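Local coordinates for SusD-like protein BACOVA_02651 (Bacteroides ovatus, PDB 5E75) that binds polysaccharide at the cell surface and probably captures xyloglucan there before its transport into the periplasm for degradation, at residues P26-A31 and S244-Q249; L192-W197 and E205-L210; L224-N229 and R359-Y364; S264-S269 and S328-G333. All blocks are in the same frame, centred on the assembly; numbering follows the deposited sequence.

Interaction 1. Residues P26-A31 and S244-Q249; sequences PLYNRA and SLLAMQ
Two hydrogen bonds tie Y28 and N29, at the end of a 3-10 turn, to Q249, just past strand 244-248. The backbone N of Q249 donates to Y28 O over 2.8 Å, arriving from above the carbonyl plane, and the same oxygen receives a CA-H...O contact from M248. The amide of N29 is used at both ends: ND2 gives a nearly straight bond of 2.9 Å to Q249 O, lying in the amide plane, while OD1 takes the backbone N of R30 on a lone pair. The crowded chi1 of N29 (42°) lets one asparagine bridge its own turn and the strand's end. That strand pairs antiparallel with 355-359 and carries a classic beta bulge, L245 and L246 both facing L358. An alanine in place of N29 would remove both amide bonds and would probably leave the turn less firmly held. Q249 bends at chi2 so that NE2 returns to A247 O at 3.0 Å, while OE1 accepts from N240; its CG rests 3.8 Å from Y28 CB. The Y28 ring turns an edge to A247 O and meets L246 CD1 through CE2, and the hydroxyl of this buried tyrosine is hydrogen-bonded to E112 and the backbone N of A178.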
# COMPACT_ATOMS: atom_id res chain seq x y z
N PRO A 26 7.18 -12.57 -14.22
CA PRO A 26 7.37 -11.12 -14.23
C PRO A 26 6.13 -10.29 -13.84
O PRO A 26 6.27 -9.09 -13.57
CB PRO A 26 7.79 -10.82 -15.67
CG PRO A 26 8.32 -12.12 -16.21
CD PRO A 26 7.49 -13.17 -15.53
N LEU A 27 4.95 -10.90 -13.80
CA LEU A 27 3.77 -10.21 -13.26
C LEU A 27 3.93 -9.78 -11.81
O LEU A 27 3.20 -8.92 -11.33
CB LEU A 27 2.53 -11.11 -13.36
CG LEU A 27 1.96 -11.40 -14.74
CD1 LEU A 27 0.92 -12.50 -14.66
CD2 LEU A 27 1.36 -10.14 -15.36
N TYR A 28 4.88 -10.39 -11.12
CA TYR A 28 5.11 -10.11 -9.71
C TYR A 28 6.26 -9.14 -9.47
O TYR A 28 6.51 -8.79 -8.33
CB TYR A 28 5.41 -11.40 -8.96
CG TYR A 28 4.26 -12.39 -8.88
CD1 TYR A 28 3.96 -13.27 -9.92
CD2 TYR A 28 3.49 -12.46 -7.73
CE1 TYR A 28 2.91 -14.17 -9.82
CE2 TYR A 28 2.44 -13.36 -7.63
CZ TYR A 28 2.16 -14.21 -8.66
OH TYR A 28 1.10 -15.08 -8.51
N ASN A 29 6.97 -8.72 -10.51
CA ASN A 29 8.10 -7.80 -10.31
C ASN A 29 8.25 -6.80 -11.45
O ASN A 29 7.87 -5.65 -11.31
CB ASN A 29 9.41 -8.54 -9.97
CG ASN A 29 9.66 -9.79 -10.80
OD1 ASN A 29 9.64 -9.77 -12.04
ND2 ASN A 29 9.97 -10.89 -10.11
N ARG A 30 8.76 -7.25 -12.60
CA ARG A 30 8.96 -6.38 -13.73
C ARG A 30 7.73 -5.53 -14.06
O ARG A 30 7.84 -4.34 -14.36
CB ARG A 30 9.38 -7.22 -14.95
CG ARG A 30 9.65 -6.44 -16.20
CD ARG A 30 10.19 -7.36 -17.29
NE ARG A 30 10.54 -6.61 -18.48
CZ ARG A 30 11.31 -7.06 -19.46
NH1 ARG A 30 11.82 -8.28 -19.41
NH2 ARG A 30 11.56 -6.28 -20.51
N ALA A 31 6.55 -6.14 -14.02
CA ALA A 31 5.32 -5.43 -14.33
C ALA A 31 5.09 -4.20 -13.45
O ALA A 31 4.60 -3.18 -13.93
CB ALA A 31 4.15 -6.36 -14.21
N SER A 244 1.59 -13.07 4.34
CA SER A 244 1.77 -12.42 3.05
C SER A 244 0.87 -13.08 2.01
O SER A 244 1.22 -14.14 1.45
CB SER A 244 3.24 -12.54 2.62
OG SER A 244 3.51 -11.75 1.48
N LEU A 245 -0.29 -12.49 1.74
CA LEU A 245 -1.22 -13.06 0.77
C LEU A 245 -0.80 -12.71 -0.66
O LEU A 245 -0.93 -13.54 -1.57
CB LEU A 245 -2.65 -12.58 1.05
CG LEU A 245 -3.28 -13.15 2.32
CD1 LEU A 245 -4.58 -12.48 2.66
CD2 LEU A 245 -3.52 -14.63 2.14
N LEU A 246 -0.27 -11.51 -0.87
CA LEU A 246 0.17 -11.09 -2.19
C LEU A 246 1.25 -10.03 -2.01
O LEU A 246 1.08 -9.09 -1.23
CB LEU A 246 -1.00 -10.54 -3.00
CG LEU A 246 -0.76 -10.32 -4.49
CD1 LEU A 246 -0.44 -11.65 -5.18
CD2 LEU A 246 -1.95 -9.65 -5.15
N ALA A 247 2.35 -10.16 -2.74
CA ALA A 247 3.45 -9.21 -2.66
C ALA A 247 4.21 -9.20 -3.96
O ALA A 247 4.30 -10.23 -4.66
CB ALA A 247 4.37 -9.56 -1.52
N MET A 248 4.80 -8.05 -4.26
CA MET A 248 5.77 -7.95 -5.34
C MET A 248 7.04 -8.68 -4.93
O MET A 248 7.57 -8.50 -3.83
CB MET A 248 6.08 -6.48 -5.66
CG MET A 248 4.84 -5.65 -5.93
SD MET A 248 5.18 -3.89 -6.08
CE MET A 248 3.55 -3.20 -5.73
N GLN A 249 7.52 -9.51 -5.84
CA GLN A 249 8.55 -10.50 -5.57
C GLN A 249 9.88 -10.06 -6.18
O GLN A 249 10.24 -10.43 -7.30
CB GLN A 249 8.14 -11.84 -6.17
CG GLN A 249 6.83 -12.37 -5.62
CD GLN A 249 6.95 -12.77 -4.16
OE1 GLN A 249 7.94 -13.37 -3.74
NE2 GLN A 249 5.92 -12.46 -3.39

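Interaction 2. Residues L192-W197 and E205-L210; sequences LARSGW and EGDLEL
R194 grips D207 side-on, one nitrogen to each carboxylate oxygen. NH2 reaches D207 OD1 over 2.8 Å in a perfectly straight bond that lies in the guanidinium plane and uses the syn lone pair, whereas NE meets D207 OD2 at 2.9 Å from somewhat above the carboxylate plane. The two flat groups are therefore nearly but not quite coplanar, 24° apart. A bend at chi3 (71°) in an otherwise extended arginine chain turns the NE edge toward the acid, and the methylenes of R194 pass close to OD2 on the way. The short stem of D207 keeps its CB 3.6 Å from S195 CB, and the small serine allows the helices to come this close. This is the meeting of two consecutive helices, 180-195 and 205-221, in an alpha-helical hairpin whose connecting loop includes R203 and D204. Beyond the salt bridge, S195 OG folds back to L192 O at 2.7 Å, and L208 CD2 touches both that hydroxyl oxygen and L192 CD1. Further out, D204 OD2 accepts from the backbone N of D207, holding the start of helix 205-221, and R194 packs on F155 and I159 of helix 151-168, with a bound magnesium ion about 5 Å from its side chain.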
# COMPACT_ATOMS: atom_id res chain seq x y z
N LEU A 192 -16.19 -3.76 -0.15
CA LEU A 192 -16.30 -2.77 0.92
C LEU A 192 -16.10 -1.36 0.37
O LEU A 192 -16.85 -0.43 0.73
CB LEU A 192 -15.32 -3.05 2.06
CG LEU A 192 -15.33 -2.06 3.23
CD1 LEU A 192 -16.71 -2.02 3.92
CD2 LEU A 192 -14.23 -2.40 4.21
N ALA A 193 -15.11 -1.19 -0.51
CA ALA A 193 -14.86 0.12 -1.10
C ALA A 193 -16.03 0.59 -1.95
O ALA A 193 -16.36 1.78 -1.94
CB ALA A 193 -13.56 0.10 -1.94
N ARG A 194 -16.65 -0.32 -2.70
CA ARG A 194 -17.77 0.06 -3.54
C ARG A 194 -19.03 0.41 -2.72
O ARG A 194 -19.83 1.25 -3.14
CB ARG A 194 -18.10 -1.02 -4.57
CG ARG A 194 -19.04 -0.51 -5.66
CD ARG A 194 -19.33 -1.51 -6.76
NE ARG A 194 -20.17 -2.60 -6.30
CZ ARG A 194 -20.67 -3.53 -7.10
NH1 ARG A 194 -20.41 -3.49 -8.40
NH2 ARG A 194 -21.43 -4.49 -6.59
N SER A 195 -19.18 -0.24 -1.56
CA SER A 195 -20.44 -0.18 -0.83
C SER A 195 -20.90 1.26 -0.58
O SER A 195 -22.07 1.56 -0.76
CB SER A 195 -20.36 -0.96 0.49
OG SER A 195 -19.49 -0.34 1.42
N GLY A 196 -19.98 2.14 -0.20
CA GLY A 196 -20.34 3.52 0.10
C GLY A 196 -19.96 4.53 -0.97
O GLY A 196 -20.12 5.73 -0.78
N TRP A 197 -19.44 4.05 -2.09
CA TRP A 197 -18.78 4.93 -3.06
C TRP A 197 -19.78 5.79 -3.81
O TRP A 197 -20.57 5.28 -4.58
CB TRP A 197 -17.96 4.06 -4.01
CG TRP A 197 -17.06 4.74 -5.02
CD1 TRP A 197 -17.43 5.32 -6.20
CD2 TRP A 197 -15.63 4.82 -4.97
NE1 TRP A 197 -16.32 5.76 -6.88
CE2 TRP A 197 -15.20 5.47 -6.14
CE3 TRP A 197 -14.67 4.39 -4.05
CZ2 TRP A 197 -13.86 5.72 -6.41
CZ3 TRP A 197 -13.32 4.66 -4.32
CH2 TRP A 197 -12.94 5.30 -5.50
N GLU A 205 -26.02 -2.51 1.47
CA GLU A 205 -26.06 -3.71 2.30
C GLU A 205 -25.68 -4.97 1.50
O GLU A 205 -25.11 -5.91 2.06
CB GLU A 205 -27.45 -3.83 2.95
CG GLU A 205 -27.76 -2.72 3.97
CD GLU A 205 -27.04 -2.89 5.30
OE1 GLU A 205 -26.39 -3.95 5.50
OE2 GLU A 205 -27.15 -1.98 6.16
N GLY A 206 -25.98 -4.98 0.21
CA GLY A 206 -25.56 -6.09 -0.63
C GLY A 206 -24.05 -6.20 -0.72
O GLY A 206 -23.50 -7.29 -0.56
N ASP A 207 -23.39 -5.08 -0.98
CA ASP A 207 -21.94 -5.07 -1.05
C ASP A 207 -21.32 -5.37 0.32
O ASP A 207 -20.30 -6.06 0.38
CB ASP A 207 -21.41 -3.74 -1.59
CG ASP A 207 -21.59 -3.57 -3.10
OD1 ASP A 207 -21.97 -4.52 -3.82
OD2 ASP A 207 -21.29 -2.46 -3.58
N LEU A 208 -21.91 -4.87 1.40
CA LEU A 208 -21.43 -5.20 2.74
C LEU A 208 -21.50 -6.70 3.00
O LEU A 208 -20.58 -7.30 3.55
CB LEU A 208 -22.21 -4.44 3.82
CG LEU A 208 -21.93 -2.95 3.94
CD1 LEU A 208 -22.92 -2.32 4.92
CD2 LEU A 208 -20.50 -2.71 4.41
N GLU A 209 -22.61 -7.31 2.59
CA GLU A 209 -22.78 -8.74 2.78
C GLU A 209 -21.72 -9.51 2.01
O GLU A 209 -21.12 -10.44 2.53
CB GLU A 209 -24.19 -9.16 2.37
CG GLU A 209 -24.45 -10.65 2.45
CD GLU A 209 -24.27 -11.22 3.84
OE1 GLU A 209 -24.41 -10.46 4.82
OE2 GLU A 209 -23.97 -12.43 3.95
N LEU A 210 -21.50 -9.14 0.75
CA LEU A 210 -20.46 -9.79 -0.04
C LEU A 210 -19.05 -9.61 0.55
O LEU A 210 -18.27 -10.55 0.61
CB LEU A 210 -20.52 -9.30 -1.49
CG LEU A 210 -21.73 -9.82 -2.28
CD1 LEU A 210 -21.97 -8.99 -3.53
CD2 LEU A 210 -21.53 -11.27 -2.63

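Interaction 3. Residues L224-N229 and R359-Y364; sequences LDLMTN and RLADVY
Here the loop that follows helix 205-221 is laid against the first turn of helix 360-372, in the helical body of this SusD-family protein, R359 being the N-cap residue. The tight part is apolar and centres on L226. Its CG comes 3.6 Å from Y364 CE2, the two side chains meeting tip to tip, and CD2 lies over one face of the tyrosine ring, 4.2 Å from the centroid, as a CH-pi contact. The same methyl of L226 also reaches A361 CB at 3.9 Å and L360 CD2 slightly farther off, so a branched leucine with CG beside its backbone N fills the angle between helix and ring. An alanine here would lose CG and both methyls and would probably loosen the packing against the Y364 ring and L360. L360, with CG anti to its backbone N (chi1 -174°), sends that same CD2 on against the backbone of D225 and to 4.0 Å from L224 CB. A361 suits its place because its small side chain lets L226 CD2 come close to the helix backbone.

The other side is polar and looser: D225 OD1 and Y364 OH do not bond directly, and water mediates instead. OD1 is already engaged by R389 in a salt bridge and weakly by the backbone N of L226, so the aspartate is probably held as the charged form. One water donates to both D225 OD1 and Y364 OH. The other, in the plane of the tyrosine ring at its edge, accepts the proton of Y364 OH and donates to L224 O, its oxygen 2.8 Å from L224 O.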
# COMPACT_ATOMS: atom_id res chain seq x y z
N LEU A 224 -4.55 -19.75 7.71
CA LEU A 224 -3.44 -18.82 7.85
C LEU A 224 -3.61 -18.02 9.12
O LEU A 224 -4.73 -17.80 9.58
CB LEU A 224 -3.41 -17.88 6.64
CG LEU A 224 -3.31 -18.55 5.28
CD1 LEU A 224 -3.49 -17.52 4.17
CD2 LEU A 224 -2.00 -19.27 5.15
N ASP A 225 -2.49 -17.58 9.69
CA ASP A 225 -2.55 -16.74 10.87
C ASP A 225 -1.61 -15.56 10.73
O ASP A 225 -0.72 -15.54 9.88
CB ASP A 225 -2.18 -17.55 12.12
CG ASP A 225 -2.78 -16.96 13.42
OD1 ASP A 225 -3.51 -15.93 13.40
OD2 ASP A 225 -2.52 -17.58 14.48
N LEU A 226 -1.82 -14.56 11.56
CA LEU A 226 -0.88 -13.45 11.67
C LEU A 226 0.47 -13.92 12.22
O LEU A 226 0.51 -14.79 13.10
CB LEU A 226 -1.42 -12.38 12.62
CG LEU A 226 -2.81 -11.83 12.31
CD1 LEU A 226 -3.15 -10.79 13.32
CD2 LEU A 226 -2.89 -11.23 10.92
N MET A 227 1.56 -13.37 11.70
CA MET A 227 2.86 -13.61 12.33
C MET A 227 2.80 -13.16 13.80
O MET A 227 2.19 -12.14 14.14
CB MET A 227 3.99 -12.87 11.62
CG MET A 227 4.28 -13.37 10.20
SD MET A 227 5.94 -12.91 9.64
CE MET A 227 6.93 -14.20 10.40
N THR A 228 3.45 -13.92 14.68
CA THR A 228 3.44 -13.63 16.11
C THR A 228 4.01 -12.24 16.42
O THR A 228 3.47 -11.51 17.27
CB THR A 228 4.23 -14.70 16.88
OG1 THR A 228 3.61 -15.98 16.66
CG2 THR A 228 4.27 -14.40 18.36
N ASN A 229 5.09 -11.88 15.75
CA ASN A 229 5.76 -10.61 15.99
C ASN A 229 5.65 -9.71 14.77
O ASN A 229 6.13 -10.06 13.70
CB ASN A 229 7.23 -10.85 16.28
CG ASN A 229 7.45 -11.78 17.44
OD1 ASN A 229 6.94 -11.56 18.53
ND2 ASN A 229 8.21 -12.84 17.20
N ARG A 359 -1.73 -8.10 3.09
CA ARG A 359 -1.47 -8.92 4.27
C ARG A 359 -2.77 -9.43 4.89
O ARG A 359 -3.82 -8.79 4.81
CB ARG A 359 -0.70 -8.11 5.33
CG ARG A 359 0.73 -7.87 4.98
CD ARG A 359 1.56 -7.48 6.18
NE ARG A 359 1.41 -6.11 6.67
CZ ARG A 359 0.83 -5.76 7.81
NH1 ARG A 359 0.17 -6.65 8.55
NH2 ARG A 359 0.89 -4.50 8.21
N LEU A 360 -2.68 -10.56 5.59
CA LEU A 360 -3.85 -11.11 6.28
C LEU A 360 -4.47 -10.11 7.27
O LEU A 360 -5.70 -10.06 7.40
CB LEU A 360 -3.48 -12.43 6.96
CG LEU A 360 -4.61 -13.21 7.62
CD1 LEU A 360 -5.61 -13.73 6.60
CD2 LEU A 360 -4.03 -14.34 8.43
N ALA A 361 -3.65 -9.29 7.93
CA ALA A 361 -4.21 -8.33 8.88
C ALA A 361 -5.17 -7.36 8.19
O ALA A 361 -6.10 -6.87 8.82
CB ALA A 361 -3.13 -7.57 9.57
N ASP A 362 -4.92 -7.04 6.92
CA ASP A 362 -5.82 -6.19 6.14
C ASP A 362 -7.19 -6.85 6.02
O ASP A 362 -8.23 -6.20 6.16
CB ASP A 362 -5.18 -5.96 4.77
CG ASP A 362 -5.71 -4.77 4.03
OD1 ASP A 362 -6.86 -4.37 4.24
OD2 ASP A 362 -4.95 -4.23 3.20
N VAL A 363 -7.20 -8.15 5.74
CA VAL A 363 -8.45 -8.87 5.61
C VAL A 363 -9.18 -8.88 6.96
O VAL A 363 -10.41 -8.74 7.00
CB VAL A 363 -8.27 -10.30 5.04
CG1 VAL A 363 -9.60 -10.93 4.75
CG2 VAL A 363 -7.44 -10.26 3.77
N TYR A 364 -8.44 -9.03 8.06
CA TYR A 364 -9.05 -8.97 9.40
C TYR A 364 -9.75 -7.64 9.61
O TYR A 364 -10.90 -7.58 10.06
CB TYR A 364 -8.00 -9.17 10.50
CG TYR A 364 -7.51 -10.61 10.73
CD1 TYR A 364 -7.72 -11.61 9.79
CD2 TYR A 364 -6.84 -10.96 11.90
CE1 TYR A 364 -7.28 -12.91 10.01
CE2 TYR A 364 -6.40 -12.24 12.12
CZ TYR A 364 -6.62 -13.21 11.18
OH TYR A 364 -6.18 -14.49 11.47
O HOH W 1 -7.00 -16.21 9.63
O HOH W 2 -6.16 -15.48 14.07

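Interaction 4. Residues S264-S269 and S328-G333; sequences SDLAFS and SPIKKG
L266, the last residue of the short helix 263-266, points its CB at the loop 328-333. From CB, CG stands beside the backbone N (chi1 -60°), and the chain forks. CD2 meets I330 CD1 at 3.8 Å, two branched apolar side chains crossing obliquely, while CD1 runs to the backbone of G333, 3.8 Å from its O. Glycine is needed there: a CB at 333 would clash with that methyl, and the positive phi (98°) would press it against the preceding carbonyl.

Two residues on, F268 takes the crowded chi1 position (80°), which lays its ring against P329. The proline CG sits over the ring centre, 3.7 Å from the centroid, while CB of P329 comes 3.5 Å from F268 CG. A proline suits this CH-pi contact, its compact, rigid ring presenting the CB and CG methylenes to the aromatic face; S269 CB lies against the opposite face, toward its rim.

Between these apolar contacts the backbones meet through two waters. One bridges L266 O to I330 N, accepting from the latter; the other lies among L266 O, I330 O and F268 N, in the plane of the phenylalanine ring at its edge.

S264 and A267 pair through their backbones with W279 and S280, while P329 hydrogen-bonds through its backbone to F305, just past helix 297-303, K331 to T303, that helix's last residue, and S328 to G284 of strand 283-284.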
# COMPACT_ATOMS: atom_id res chain seq x y z
N SER A 264 17.63 3.36 -0.95
CA SER A 264 18.37 4.58 -0.69
C SER A 264 17.46 5.78 -0.45
O SER A 264 17.86 6.75 0.21
CB SER A 264 19.34 4.84 -1.84
OG SER A 264 20.29 3.79 -1.95
N ASP A 265 16.25 5.73 -0.98
CA ASP A 265 15.29 6.81 -0.79
C ASP A 265 14.54 6.72 0.54
O ASP A 265 13.94 7.70 0.97
CB ASP A 265 14.29 6.85 -1.95
CG ASP A 265 14.92 7.41 -3.23
OD1 ASP A 265 15.20 8.62 -3.28
OD2 ASP A 265 15.13 6.64 -4.17
N LEU A 266 14.59 5.55 1.18
CA LEU A 266 13.94 5.33 2.47
C LEU A 266 14.91 5.46 3.64
O LEU A 266 14.56 5.98 4.70
CB LEU A 266 13.29 3.94 2.51
CG LEU A 266 12.20 3.65 1.47
CD1 LEU A 266 11.70 2.22 1.62
CD2 LEU A 266 11.05 4.64 1.58
N ALA A 267 16.14 5.00 3.46
CA ALA A 267 17.13 4.97 4.53
C ALA A 267 17.78 6.35 4.74
O ALA A 267 18.26 6.96 3.80
CB ALA A 267 18.21 3.90 4.26
N PHE A 268 17.81 6.80 6.00
CA PHE A 268 18.23 8.16 6.34
C PHE A 268 19.74 8.30 6.55
O PHE A 268 20.27 9.41 6.48
CB PHE A 268 17.50 8.65 7.60
CG PHE A 268 18.09 8.14 8.89
CD1 PHE A 268 17.83 6.85 9.34
CD2 PHE A 268 18.90 8.96 9.66
CE1 PHE A 268 18.37 6.40 10.54
CE2 PHE A 268 19.43 8.50 10.85
CZ PHE A 268 19.17 7.22 11.29
N SER A 269 20.41 7.19 6.80
CA SER A 269 21.83 7.22 7.16
C SER A 269 22.51 5.89 6.91
O SER A 269 21.93 4.82 7.12
CB SER A 269 21.98 7.55 8.63
OG SER A 269 23.35 7.38 9.02
N SER A 328 12.43 11.35 13.08
CA SER A 328 11.57 10.18 12.99
C SER A 328 11.75 9.48 11.64
O SER A 328 10.78 9.23 10.91
CB SER A 328 10.11 10.58 13.24
OG SER A 328 9.74 11.71 12.48
N PRO A 329 13.00 9.14 11.28
CA PRO A 329 13.21 8.54 9.97
C PRO A 329 12.56 7.16 9.84
O PRO A 329 12.21 6.48 10.82
CB PRO A 329 14.74 8.47 9.87
CG PRO A 329 15.25 8.46 11.29
CD PRO A 329 14.25 9.28 12.06
N ILE A 330 12.40 6.74 8.59
CA ILE A 330 11.71 5.51 8.27
C ILE A 330 12.51 4.29 8.75
O ILE A 330 13.71 4.17 8.49
CB ILE A 330 11.45 5.42 6.75
CG1 ILE A 330 10.56 6.57 6.26
CG2 ILE A 330 10.85 4.07 6.37
CD1 ILE A 330 10.55 6.74 4.76
N LYS A 331 11.82 3.35 9.42
CA LYS A 331 12.37 2.02 9.70
C LYS A 331 11.79 0.95 8.78
O LYS A 331 12.52 0.08 8.31
CB LYS A 331 12.13 1.62 11.17
CG LYS A 331 12.43 0.13 11.48
CD LYS A 331 13.89 -0.24 11.29
CE LYS A 331 14.08 -1.75 11.16
NZ LYS A 331 13.55 -2.24 9.87
N LYS A 332 10.49 0.98 8.52
CA LYS A 332 9.89 -0.02 7.64
C LYS A 332 10.34 0.14 6.21
O LYS A 332 10.12 1.19 5.61
CB LYS A 332 8.38 0.05 7.72
CG LYS A 332 7.70 -1.12 7.03
CD LYS A 332 6.17 -1.09 7.16
CE LYS A 332 5.68 -1.28 8.58
NZ LYS A 332 4.18 -1.18 8.65
N GLY A 333 10.96 -0.90 5.65
CA GLY A 333 11.60 -0.81 4.34
C GLY A 333 13.10 -0.57 4.42
O GLY A 333 13.77 -0.50 3.39
O HOH W 3 13.69 8.32 6.43
O HOH W 4 15.45 5.82 7.34

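In the fold
Starting near the N terminus, 26-31, between helices 17-24 and 33-36, meets 244-249 across 213 residues, so interaction 1 joins the N-terminal helices to the two-stranded sheet. Interaction 2 lies within that span, closing only the brief turn between helices 180-195 and 205-221. Interaction 3 opens at 224-229, before interaction 1 has closed, so these two cross; it ties the loop after helix 205-221 to 359-364, where the partner strand 355-359 runs into helix 360-372. They also touch: L245 packs on L224, V363 and L360. Interaction 4 falls wholly within interaction 3 and joins the end of helix 263-266 to the loop before strand 355-359. The centres of interactions 2 and 4 are about 37 Å apart, on opposite sides of the chain's centre.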